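Local coordinates for CENP-V/GFA domain-containing protein (Rhodobacter sphaeroides 2.4.1, PDB 3FAC) that probably binds zinc and may act as a carbon-sulfur lyase, at residues Ile12-Leu17 and Ala39-Ser44. Residues are numbered along the deposited sequence; the frame is centred on the assembly and turned at random.
Sequences IEVELL and ATARLS
A bridging water is the best-held polar atom, gripped by two bonds: it donates to Glu15 O at 2.5 Å and accepts from Arg42 N at 3.0 Å, so it links the two backbones. The one direct hydrogen bond between the segments runs from Leu17 N to Thr40 O, 3.2 Å long and nearly straight at the hydrogen (165°), although the donor stands well above the carbonyl plane. Apolar side-chain contacts accompany this bond. Leu17, with CG anti to its backbone N (chi1 174°), lies alongside Thr40 and points the same way, its CD2 3.9 Å from Thr40 CG2. Its other methyl, CD1, rests over one face of the Arg42 guanidinium, displaced toward the rim and 3.4 Å from Arg42 NH2; the arginine crosses the leucine obliquely. Deeper in, Val14 CG2, also anti to its backbone N, meets Ala41 CB at 3.5 Å, and Leu16 CD2 reaches Ala39 CB at 4.1 Å. Ala39 and Ala41 are backbone hydrogen-bonded to Val90 and Tyr88 of strand 87-91. The chain leaving strand 11-14 thus passes almost perpendicularly (94°) across edge strand 38-42, joining the three-stranded and five-stranded antiparallel sheets of this Gfa-family, beta-tent domain.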
loop_
_atom_site.group_PDB
_atom_site.type_symbol
_atom_site.label_atom_id
_atom_site.label_comp_id
_atom_site.label_asym_id
_atom_site.label_seq_id
_atom_site.Cartn_x
_atom_site.Cartn_y
_atom_site.Cartn_z
ATOM N N ILE A 12 -4.456 9.310 -1.870
ATOM C CA ILE A 12 -3.038 9.582 -1.730
ATOM C C ILE A 12 -2.476 10.109 -3.046
ATOM O O ILE A 12 -3.143 10.077 -4.083
ATOM C CB ILE A 12 -2.259 8.315 -1.317
ATOM C CG1 ILE A 12 -2.457 7.212 -2.356
ATOM C CG2 ILE A 12 -2.724 7.841 0.050
ATOM C CD1 ILE A 12 -1.591 5.990 -2.118
ATOM N N GLU A 13 -1.247 10.609 -2.981
ATOM C CA GLU A 13 -0.541 11.143 -4.140
ATOM C C GLU A 13 0.847 10.529 -4.015
ATOM O O GLU A 13 1.656 10.984 -3.207
ATOM C CB GLU A 13 -0.463 12.668 -4.037
ATOM C CG GLU A 13 -0.506 13.408 -5.364
ATOM C CD GLU A 13 0.789 13.325 -6.140
ATOM O OE1 GLU A 13 1.241 12.197 -6.437
ATOM O OE2 GLU A 13 1.354 14.395 -6.458
ATOM N N VAL A 14 1.125 9.491 -4.797
ATOM C CA VAL A 14 2.419 8.820 -4.694
ATOM C C VAL A 14 3.195 8.604 -5.990
ATOM O O VAL A 14 2.618 8.394 -7.055
ATOM C CB VAL A 14 2.258 7.447 -3.987
ATOM C CG1 VAL A 14 1.337 6.551 -4.790
ATOM C CG2 VAL A 14 3.608 6.791 -3.797
ATOM N N GLU A 15 4.518 8.666 -5.877
ATOM C CA GLU A 15 5.420 8.451 -7.001
ATOM C C GLU A 15 6.150 7.145 -6.723
ATOM O O GLU A 15 6.856 7.030 -5.719
ATOM C CB GLU A 15 6.439 9.588 -7.103
ATOM C CG GLU A 15 5.841 10.964 -7.356
ATOM C CD GLU A 15 5.082 11.042 -8.668
ATOM O OE1 GLU A 15 5.648 10.629 -9.703
ATOM O OE2 GLU A 15 3.924 11.522 -8.665
ATOM N N LEU A 16 5.976 6.162 -7.600
ATOM C CA LEU A 16 6.618 4.866 -7.421
ATOM C C LEU A 16 8.112 4.926 -7.677
ATOM O O LEU A 16 8.561 5.528 -8.647
ATOM C CB LEU A 16 5.992 3.828 -8.353
ATOM C CG LEU A 16 4.483 3.624 -8.226
ATOM C CD1 LEU A 16 4.040 2.576 -9.235
ATOM C CD2 LEU A 16 4.130 3.201 -6.806
ATOM N N LEU A 17 8.877 4.284 -6.802
ATOM C CA LEU A 17 10.325 4.255 -6.933
ATOM C C LEU A 17 10.761 3.660 -8.264
ATOM O O LEU A 17 11.440 4.316 -9.050
ATOM C CB LEU A 17 10.944 3.440 -5.797
ATOM C CG LEU A 17 12.454 3.206 -5.905
ATOM C CD1 LEU A 17 13.190 4.540 -5.879
ATOM C CD2 LEU A 17 12.914 2.317 -4.762
ATOM N N ALA A 39 4.104 -2.130 -4.259
ATOM C CA ALA A 39 5.180 -1.515 -5.033
ATOM C C ALA A 39 5.797 -0.466 -4.111
ATOM O O ALA A 39 5.083 0.188 -3.355
ATOM C CB ALA A 39 4.624 -0.860 -6.283
ATOM N N THR A 40 7.115 -0.306 -4.172
ATOM C CA THR A 40 7.814 0.640 -3.302
ATOM C C THR A 40 7.640 2.123 -3.645
ATOM O O THR A 40 7.212 2.474 -4.742
ATOM C CB THR A 40 9.328 0.316 -3.262
ATOM O OG1 THR A 40 9.514 -1.036 -2.828
ATOM C CG2 THR A 40 10.056 1.240 -2.300
ATOM N N ALA A 41 7.974 2.982 -2.682
ATOM C CA ALA A 41 7.896 4.431 -2.842
ATOM C C ALA A 41 8.647 5.137 -1.708
ATOM O O ALA A 41 8.422 4.849 -0.535
ATOM C CB ALA A 41 6.442 4.878 -2.862
ATOM N N ARG A 42 9.542 6.058 -2.060
ATOM C CA ARG A 42 10.310 6.798 -1.061
ATOM C C ARG A 42 9.361 7.557 -0.136
ATOM O O ARG A 42 8.277 7.963 -0.553
ATOM C CB ARG A 42 11.249 7.801 -1.737
ATOM C CG ARG A 42 12.230 7.203 -2.732
ATOM C CD ARG A 42 12.999 8.306 -3.450
ATOM N NE ARG A 42 13.902 7.789 -4.476
ATOM C CZ ARG A 42 15.005 7.087 -4.226
ATOM N NH1 ARG A 42 15.352 6.813 -2.975
ATOM N NH2 ARG A 42 15.762 6.659 -5.231
ATOM N N LEU A 43 9.775 7.750 1.115
ATOM C CA LEU A 43 8.961 8.473 2.091
ATOM C C LEU A 43 8.533 9.833 1.564
ATOM O O LEU A 43 7.390 10.253 1.752
ATOM C CB LEU A 43 9.736 8.686 3.394
ATOM C CG LEU A 43 9.951 7.516 4.354
ATOM C CD1 LEU A 43 10.707 8.014 5.579
ATOM C CD2 LEU A 43 8.608 6.924 4.763
ATOM N N SER A 44 9.463 10.524 0.913
ATOM C CA SER A 44 9.187 11.846 0.365
ATOM C C SER A 44 8.432 11.806 -0.964
ATOM O O SER A 44 8.273 12.834 -1.621
ATOM C CB SER A 44 10.496 12.626 0.206
ATOM O OG SER A 44 11.475 11.851 -0.462
HETATM O O HOH W 1 9.201 6.930 -4.912
#